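Local coordinates for protein formate dehydrogenase (PDB 6TTB) that probably catalyses the NAD-dependent oxidation of formate to carbon dioxide, holding its NAD cofactor in a cleft between two domains, at residues Val124-Ala129 against Asp357-Ser362; Gly135-Thr140 against Lys341-Arg346; Gln49-Lys54 against Ile91-Tyr96. All coordinates share one frame; numbering follows the deposited sequence.

Contact 1: residues Val124-Ala129 against Asp357-Ser362; sequences VDLAAA and DIIVAS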
loop_
_atom_site.group_PDB
_atom_site.type_symbol
_atom_site.label_atom_id
_atom_site.label_comp_id
_atom_site.label_asym_id
_atom_site.label_seq_id
_atom_site.Cartn_x
_atom_site.Cartn_y
_atom_site.Cartn_z
ATOM N N VAL A 124 26.781 -14.653 2.583
ATOM C CA VAL A 124 27.981 -15.288 3.141
ATOM C C VAL A 124 27.914 -16.762 2.826
ATOM O O VAL A 124 26.888 -17.383 3.112
ATOM C CB VAL A 124 28.100 -15.086 4.682
ATOM C CG1 VAL A 124 29.402 -15.659 5.233
ATOM C CG2 VAL A 124 27.962 -13.607 5.086
ATOM N N ASP A 125 29.041 -17.314 2.327
ATOM C CA ASP A 125 29.180 -18.732 2.064
ATOM C C ASP A 125 29.224 -19.502 3.384
ATOM O O ASP A 125 30.304 -19.692 3.934
ATOM C CB ASP A 125 30.492 -18.999 1.353
ATOM C CG ASP A 125 30.512 -20.365 0.704
ATOM O OD1 ASP A 125 30.682 -21.434 1.460
ATOM O OD2 ASP A 125 30.358 -20.377 -0.508
ATOM N N LEU A 126 28.053 -19.963 3.882
ATOM C CA LEU A 126 27.986 -20.576 5.205
ATOM C C LEU A 126 28.865 -21.820 5.274
ATOM O O LEU A 126 29.660 -21.947 6.183
ATOM C CB LEU A 126 26.527 -20.856 5.572
ATOM C CG LEU A 126 25.644 -19.603 5.527
ATOM C CD1 LEU A 126 24.217 -19.952 5.925
ATOM C CD2 LEU A 126 26.206 -18.518 6.442
ATOM N N ALA A 127 28.729 -22.702 4.276
ATOM C CA ALA A 127 29.543 -23.898 4.139
ATOM C C ALA A 127 31.013 -23.569 4.446
ATOM O O ALA A 127 31.486 -24.032 5.466
ATOM C CB ALA A 127 29.350 -24.481 2.743
ATOM N N ALA A 128 31.668 -22.648 3.648
ATOM C CA ALA A 128 33.082 -22.253 3.872
ATOM C C ALA A 128 33.300 -21.586 5.228
ATOM O O ALA A 128 34.223 -21.922 5.929
ATOM C CB ALA A 128 33.626 -21.376 2.782
ATOM N N ALA A 129 32.500 -20.583 5.556
ATOM C CA ALA A 129 32.541 -19.992 6.894
ATOM C C ALA A 129 32.574 -21.090 7.963
ATOM O O ALA A 129 33.415 -21.064 8.862
ATOM C CB ALA A 129 31.397 -19.001 7.109
ATOM N N ASP A 357 20.592 -15.498 17.483
ATOM C CA ASP A 357 21.439 -14.645 16.683
ATOM C C ASP A 357 22.432 -15.440 15.839
ATOM O O ASP A 357 23.106 -14.861 14.963
ATOM C CB ASP A 357 22.084 -13.579 17.549
ATOM C CG ASP A 357 21.122 -12.457 17.816
ATOM O OD1 ASP A 357 20.148 -12.314 17.001
ATOM O OD2 ASP A 357 21.303 -11.763 18.844
ATOM N N ILE A 358 22.511 -16.743 16.086
ATOM C CA ILE A 358 23.587 -17.513 15.485
ATOM C C ILE A 358 23.102 -18.215 14.230
ATOM O O ILE A 358 22.268 -19.096 14.290
ATOM C CB ILE A 358 24.181 -18.516 16.458
ATOM C CG1 ILE A 358 25.079 -17.842 17.506
ATOM C CG2 ILE A 358 24.918 -19.601 15.685
ATOM C CD1 ILE A 358 24.827 -18.416 18.910
ATOM N N ILE A 359 23.719 -17.872 13.110
ATOM C CA ILE A 359 23.525 -18.643 11.909
ATOM C C ILE A 359 24.541 -19.787 11.876
ATOM O O ILE A 359 24.199 -20.926 12.123
ATOM C CB ILE A 359 23.543 -17.713 10.681
ATOM C CG1 ILE A 359 22.385 -16.720 10.806
ATOM C CG2 ILE A 359 23.449 -18.493 9.373
ATOM C CD1 ILE A 359 22.630 -15.481 10.050
ATOM N N VAL A 360 25.809 -19.466 11.701
ATOM C CA VAL A 360 26.812 -20.492 11.836
ATOM C C VAL A 360 27.549 -20.318 13.171
ATOM O O VAL A 360 28.066 -19.237 13.471
ATOM C CB VAL A 360 27.767 -20.502 10.635
ATOM C CG1 VAL A 360 29.032 -21.254 10.954
ATOM C CG2 VAL A 360 27.096 -21.080 9.406
ATOM N N ALA A 361 27.618 -21.436 13.923
ATOM C CA ALA A 361 28.305 -21.553 15.198
ATOM C C ALA A 361 29.810 -21.774 14.974
ATOM O O ALA A 361 30.209 -22.384 13.982
ATOM C CB ALA A 361 27.689 -22.702 15.938
ATOM N N SER A 362 30.626 -21.312 15.941
ATOM C CA SER A 362 32.085 -21.285 15.855
ATOM C C SER A 362 32.646 -21.475 17.257
ATOM O O SER A 362 31.904 -21.293 18.235
ATOM C CB SER A 362 32.530 -19.970 15.288
ATOM O OG SER A 362 33.890 -19.741 15.595
#

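Contact 2: residues Gly135-Thr140 against Lys341-Arg346; sequences GVVEVT and KDILER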
loop_
_atom_site.group_PDB
_atom_site.type_symbol
_atom_site.label_atom_id
_atom_site.label_comp_id
_atom_site.label_asym_id
_atom_site.label_seq_id
_atom_site.Cartn_x
_atom_site.Cartn_y
_atom_site.Cartn_z
ATOM N N GLY A 135 32.387 -17.489 12.664
ATOM C CA GLY A 135 31.028 -17.413 13.170
ATOM C C GLY A 135 30.221 -16.423 12.352
ATOM O O GLY A 135 30.770 -15.440 11.866
ATOM N N VAL A 136 28.925 -16.655 12.261
ATOM C CA VAL A 136 28.047 -15.798 11.484
ATOM C C VAL A 136 26.787 -15.494 12.292
ATOM O O VAL A 136 26.054 -16.423 12.716
ATOM C CB VAL A 136 27.673 -16.482 10.167
ATOM C CG1 VAL A 136 26.564 -15.756 9.454
ATOM C CG2 VAL A 136 28.904 -16.654 9.268
ATOM N N VAL A 137 26.506 -14.194 12.471
ATOM C CA VAL A 137 25.434 -13.795 13.356
ATOM C C VAL A 137 24.765 -12.605 12.739
ATOM O O VAL A 137 25.440 -11.698 12.278
ATOM C CB VAL A 137 25.925 -13.445 14.772
ATOM C CG1 VAL A 137 26.776 -14.553 15.314
ATOM C CG2 VAL A 137 26.718 -12.166 14.754
ATOM N N GLU A 138 23.439 -12.588 12.829
ATOM C CA GLU A 138 22.661 -11.449 12.444
ATOM C C GLU A 138 21.845 -11.040 13.675
ATOM O O GLU A 138 21.932 -11.710 14.686
ATOM C CB GLU A 138 21.866 -11.782 11.158
ATOM C CG GLU A 138 20.703 -12.794 11.320
ATOM C CD GLU A 138 20.200 -13.493 10.022
ATOM O OE1 GLU A 138 20.947 -13.554 9.010
ATOM O OE2 GLU A 138 19.111 -14.083 10.051
ATOM N N VAL A 139 21.081 -9.929 13.567
ATOM C CA VAL A 139 20.340 -9.278 14.648
ATOM C C VAL A 139 18.859 -9.701 14.607
ATOM O O VAL A 139 17.939 -8.933 14.291
ATOM C CB VAL A 139 20.448 -7.759 14.477
ATOM C CG1 VAL A 139 19.883 -7.028 15.690
ATOM C CG2 VAL A 139 21.884 -7.328 14.173
ATOM N N THR A 140 18.608 -10.933 14.980
ATOM C CA THR A 140 17.262 -11.438 14.951
ATOM C C THR A 140 16.363 -10.456 15.699
ATOM O O THR A 140 16.728 -9.934 16.738
ATOM C CB THR A 140 17.253 -12.896 15.415
ATOM O OG1 THR A 140 18.389 -13.491 14.761
ATOM C CG2 THR A 140 16.009 -13.655 15.024
ATOM N N LYS A 341 26.167 -3.735 18.217
ATOM C CA LYS A 341 26.975 -3.268 19.334
ATOM C C LYS A 341 27.032 -4.356 20.391
ATOM O O LYS A 341 28.115 -4.728 20.823
ATOM C CB LYS A 341 26.501 -1.916 19.903
ATOM C CG LYS A 341 26.807 -0.681 19.063
ATOM C CD LYS A 341 27.090 0.546 19.901
ATOM C CE LYS A 341 26.237 1.754 19.523
ATOM N NZ LYS A 341 26.999 2.827 18.816
ATOM N N ASP A 342 25.867 -4.874 20.770
ATOM C CA ASP A 342 25.819 -5.914 21.801
ATOM C C ASP A 342 26.662 -7.135 21.391
ATOM O O ASP A 342 27.437 -7.703 22.194
ATOM C CB ASP A 342 24.393 -6.297 22.188
ATOM C CG ASP A 342 24.375 -7.209 23.398
ATOM O OD1 ASP A 342 24.531 -6.674 24.576
ATOM O OD2 ASP A 342 24.237 -8.467 23.189
ATOM N N ILE A 343 26.513 -7.546 20.135
ATOM C CA ILE A 343 27.260 -8.683 19.621
ATOM C C ILE A 343 28.748 -8.460 19.859
ATOM O O ILE A 343 29.396 -9.285 20.504
ATOM C CB ILE A 343 26.935 -8.876 18.131
ATOM C CG1 ILE A 343 25.711 -9.779 17.939
ATOM C CG2 ILE A 343 28.142 -9.354 17.349
ATOM C CD1 ILE A 343 24.832 -9.372 16.763
ATOM N N LEU A 344 29.284 -7.363 19.282
ATOM C CA LEU A 344 30.702 -7.031 19.370
ATOM C C LEU A 344 31.171 -7.034 20.833
ATOM O O LEU A 344 32.305 -7.396 21.120
ATOM C CB LEU A 344 30.930 -5.668 18.753
ATOM C CG LEU A 344 30.612 -5.543 17.271
ATOM C CD1 LEU A 344 30.880 -4.123 16.797
ATOM C CD2 LEU A 344 31.426 -6.503 16.452
ATOM N N GLU A 345 30.302 -6.603 21.752
ATOM C CA GLU A 345 30.622 -6.593 23.170
ATOM C C GLU A 345 30.841 -8.053 23.642
ATOM O O GLU A 345 31.966 -8.452 23.995
ATOM C CB GLU A 345 29.542 -5.794 23.912
ATOM C CG GLU A 345 30.008 -5.195 25.211
ATOM C CD GLU A 345 31.185 -4.254 25.074
ATOM O OE1 GLU A 345 30.938 -3.075 24.849
ATOM O OE2 GLU A 345 32.355 -4.717 25.171
ATOM N N ARG A 346 29.797 -8.884 23.516
ATOM C CA ARG A 346 29.933 -10.294 23.852
ATOM C C ARG A 346 31.152 -10.920 23.141
ATOM O O ARG A 346 31.980 -11.572 23.761
ATOM C CB ARG A 346 28.658 -11.045 23.483
ATOM C CG ARG A 346 27.408 -10.440 24.079
ATOM C CD ARG A 346 26.289 -11.459 24.039
ATOM N NE ARG A 346 25.013 -10.821 24.386
ATOM C CZ ARG A 346 24.013 -11.450 24.987
ATOM N NH1 ARG A 346 24.091 -12.754 25.231
ATOM N NH2 ARG A 346 22.908 -10.803 25.263
#

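Contact 3: residues Gln49-Lys54 against Ile91-Tyr96; sequences QLLNTK and ISAPFY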
loop_
_atom_site.group_PDB
_atom_site.type_symbol
_atom_site.label_atom_id
_atom_site.label_comp_id
_atom_site.label_asym_id
_atom_site.label_seq_id
_atom_site.Cartn_x
_atom_site.Cartn_y
_atom_site.Cartn_z
ATOM N N GLN A 49 20.188 9.080 8.105
ATOM C CA GLN A 49 20.643 7.715 7.935
ATOM C C GLN A 49 21.698 7.325 8.978
ATOM O O GLN A 49 22.644 8.034 9.188
ATOM C CB GLN A 49 21.222 7.611 6.536
ATOM C CG GLN A 49 21.619 6.218 6.157
ATOM C CD GLN A 49 20.459 5.267 6.061
ATOM O OE1 GLN A 49 19.298 5.662 5.915
ATOM N NE2 GLN A 49 20.773 4.000 6.076
ATOM N N LEU A 50 21.554 6.146 9.581
ATOM C CA LEU A 50 22.481 5.655 10.600
ATOM C C LEU A 50 23.489 4.751 9.905
ATOM O O LEU A 50 24.709 4.845 10.130
ATOM C CB LEU A 50 21.689 4.888 11.689
ATOM C CG LEU A 50 21.389 5.654 13.005
ATOM C CD1 LEU A 50 21.456 7.182 12.854
ATOM C CD2 LEU A 50 20.060 5.224 13.651
ATOM N N LEU A 51 22.931 3.874 9.047
ATOM C CA LEU A 51 23.676 2.853 8.344
ATOM C C LEU A 51 24.249 3.448 7.084
ATOM O O LEU A 51 23.729 3.155 5.987
ATOM C CB LEU A 51 22.716 1.759 7.947
ATOM C CG LEU A 51 23.291 0.355 7.934
ATOM C CD1 LEU A 51 23.121 -0.271 9.288
ATOM C CD2 LEU A 51 22.579 -0.498 6.908
ATOM N N ASN A 52 25.298 4.277 7.255
ATOM C CA ASN A 52 26.094 4.689 6.142
ATOM C C ASN A 52 27.548 4.847 6.580
ATOM O O ASN A 52 27.899 4.679 7.774
ATOM C CB ASN A 52 25.540 5.964 5.568
ATOM C CG ASN A 52 25.407 7.006 6.643
ATOM O OD1 ASN A 52 26.325 7.208 7.447
ATOM N ND2 ASN A 52 24.275 7.679 6.677
ATOM N N THR A 53 28.373 5.250 5.604
ATOM C CA THR A 53 29.783 5.547 5.819
ATOM C C THR A 53 30.005 6.658 6.845
ATOM O O THR A 53 30.920 6.530 7.616
ATOM C CB THR A 53 30.580 5.656 4.502
ATOM O OG1 THR A 53 30.037 6.692 3.680
ATOM C CG2 THR A 53 30.529 4.373 3.695
ATOM N N LYS A 54 29.184 7.725 6.908
ATOM C CA LYS A 54 29.454 8.756 7.943
ATOM C C LYS A 54 29.097 8.270 9.351
ATOM O O LYS A 54 29.968 8.107 10.181
ATOM C CB LYS A 54 28.874 10.145 7.634
ATOM N N ILE A 91 31.568 -6.737 8.645
ATOM C CA ILE A 91 30.230 -6.298 8.972
ATOM C C ILE A 91 29.556 -5.707 7.740
ATOM O O ILE A 91 30.131 -4.853 7.071
ATOM C CB ILE A 91 30.268 -5.305 10.143
ATOM C CG1 ILE A 91 30.796 -5.978 11.431
ATOM C CG2 ILE A 91 28.881 -4.797 10.364
ATOM C CD1 ILE A 91 31.030 -5.008 12.639
ATOM N N SER A 92 28.323 -6.129 7.473
ATOM C CA SER A 92 27.520 -5.467 6.443
ATOM C C SER A 92 26.035 -5.771 6.642
ATOM O O SER A 92 25.687 -6.619 7.460
ATOM C CB SER A 92 27.942 -5.872 5.055
ATOM O OG SER A 92 27.535 -7.198 4.817
ATOM N N ALA A 93 25.183 -5.080 5.852
ATOM C CA ALA A 93 23.744 -5.254 5.893
ATOM C C ALA A 93 23.285 -5.975 4.637
ATOM O O ALA A 93 23.883 -5.840 3.570
ATOM C CB ALA A 93 23.108 -3.916 5.991
ATOM N N PRO A 94 22.170 -6.709 4.693
ATOM C CA PRO A 94 21.685 -7.442 3.526
ATOM C C PRO A 94 21.279 -6.497 2.386
ATOM O O PRO A 94 21.316 -6.868 1.195
ATOM C CB PRO A 94 20.441 -8.229 3.993
ATOM C CG PRO A 94 20.347 -7.964 5.528
ATOM C CD PRO A 94 21.312 -6.839 5.866
ATOM N N PHE A 95 20.904 -5.259 2.777
ATOM C CA PHE A 95 20.497 -4.226 1.859
ATOM C C PHE A 95 21.670 -3.812 0.966
ATOM O O PHE A 95 21.482 -3.193 -0.077
ATOM C CB PHE A 95 19.907 -3.068 2.643
ATOM C CG PHE A 95 19.203 -3.449 3.914
ATOM C CD1 PHE A 95 17.992 -4.165 3.896
ATOM C CD2 PHE A 95 19.679 -2.992 5.144
ATOM C CE1 PHE A 95 17.317 -4.444 5.084
ATOM C CE2 PHE A 95 19.020 -3.316 6.329
ATOM C CZ PHE A 95 17.842 -4.027 6.290
ATOM N N TYR A 96 22.876 -4.174 1.357
ATOM C CA TYR A 96 24.056 -3.640 0.698
ATOM C C TYR A 96 25.260 -4.472 1.147
ATOM O O TYR A 96 26.029 -4.049 2.028
ATOM C CB TYR A 96 24.171 -2.129 0.985
ATOM C CG TYR A 96 25.232 -1.393 0.211
ATOM C CD1 TYR A 96 26.525 -1.375 0.660
ATOM C CD2 TYR A 96 24.951 -0.712 -0.969
ATOM C CE1 TYR A 96 27.502 -0.647 0.009
ATOM C CE2 TYR A 96 25.933 -0.022 -1.674
ATOM C CZ TYR A 96 27.213 0.011 -1.166
ATOM O OH TYR A 96 28.240 0.649 -1.807
#

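Contact 1: residues Val124-Ala129 against Asp357-Ser362
Leu126 meets Ile359 and Val360 purely through branched aliphatic groups, and the flat groups of both segments, the carboxylates of Asp125 and Asp357, are turned to other partners. OD1 of Asp125 accepts from Ala128 N at 2.7 Å, met almost end-on to its C-O bond and with a nearly straight N-H (167°). This is an N-cap: it satisfies an amide in the first turn of helix 126-131, which is already wound by the bond from Ala129 N to Asp125 O. Asp357 uses its own OD1 to hold Thr140 N.

Between the segments the fork of Leu126 does the touching. With CG anti to the carbonyl carbon (chi1 -57°), the side chain extends from the helix start so that CD1 reaches CG2 of Ile359 at 3.8 Å. CD2 touches both partners, 4.0 Å from CG2 of Ile359 and 4.0 Å from CG2 of Val360. Lower on the side chain, CB of Leu126 also packs on that Val360 methyl, at 3.9 Å. The Leu126 and Ile359 chains run roughly perpendicular, whereas Leu126 and Val360 pass each other in opposite senses. All three residues are partly exposed, so this is a small apolar contact near the surface.

Ile359 and Val360 can both turn toward the helix because both are backbone-bonded to one residue, Val136 of strand 135-138. Two residues opposite one form a classic beta bulge, by which the C-terminal tail attaches to the outer strand of the five-stranded parallel sheet.

Contact 2: residues Gly135-Thr140 against Lys341-Arg346
Val137, in the middle of strand 135-138, makes the main contact with Ile343 of helix 330-348. Its CG2 methyl, placed between backbone N and carbonyl carbon by a chi1 of -52°, points at the isoleucine tip to tip. It lies 3.9 Å from CD1 of Ile343 and 4.1 Å from its CG2, so one valine methyl sits against several carbons of a single side chain. The first side-chain bond of Glu138 points away from the helix; its OE1 is bound by Ser121 OG, and the side chain lies about 6 Å from NAD. Its carbonyl O comes within 4.3 Å of Ile343 CD1. Val139 rejoins the contact more loosely, its CG2 being 4.4 Å from that same CD1. Thr140 is held by the C-terminal tail, N by Asp357 OD1 and OG1 by Lys356 O.

On the helix, Ile343 also packs on Ile115 of the adjacent strand 113-116. One turn along, Arg346 NE donates to OD2 of Asp342 at 2.8 Å (155°), on the syn side of the carboxylate, a salt bridge linking residues four apart.

No hydrogen bond spans the two segments. Strand and helix are therefore joined here by van der Waals contact and burial of valine and isoleucine, while the charged groups pair along the helix (Asp342 with Arg346) or with residues beyond the two segments, not across the contact.

Contact 3: residues Gln49-Lys54 against Ile91-Tyr96
Leu51 and its neighbour Leu50 both direct their backbone N-H at one atom, OE1 of Gln333 on helix 330-348, and this double grip fixes the loop from which the Leu51 side chain reaches Ala93. The loop is further tied within itself. Gln49 NE2 donates to Leu51 O at 3.1 Å, nearly straight (167°); the acceptor lies close to the plane of the Gln49 amide, whereas the donor stands well above the plane of the Leu51 carbonyl, not on a lone pair. Leu51 is the centre of an inverse gamma turn, closed by a weak bond from Asn52 N to Leu50 O.

One methyl does the touching: CD2 of Leu51 lies 3.6 Å from CB of Ala93. The same methyl stands at the edge of the Phe95 ring, near its plane, 4.2 Å from ring atom CD2. One face of that ring is covered by Pro94, whose CD lies 4.2 Å above its centre. A type I beta turn, in which Tyr96 N bonds Ala93 O at 2.9 Å, brings Ala93 and Phe95 to one side. Phe95 belongs to the NAD pocket and touches the cofactor, and its O accepts from Trp174 NE1 of the second subunit.

The contact thus lies at the C-terminal end of strand 89-92, the central strand of the five-stranded parallel sheet, facing the loop that leads to helix 59-64, with Ile336 of helix 330-348 packed against Leu51.

How the contacts relate
All three contacts gather around the five-stranded parallel sheet of one domain. Contact 3 closes first along the chain; contact 1 then opens, and both segments of contact 2 fall between those of contact 1. Contacts 1 and 2 have centres about 12 Å apart and meet at strand 135-138, which belongs to contact 2 and is bordered by the tail of contact 1. The centre of contact 3 is about 15 Å from that of contact 2, joined to it by Leu344 packing on Ile91, and about 20 Å from that of contact 1. Between residues 190 and 321 the chain builds the seven-stranded sheet, and helix 330-348 and the tail then return to the first domain, with NAD lying between the two.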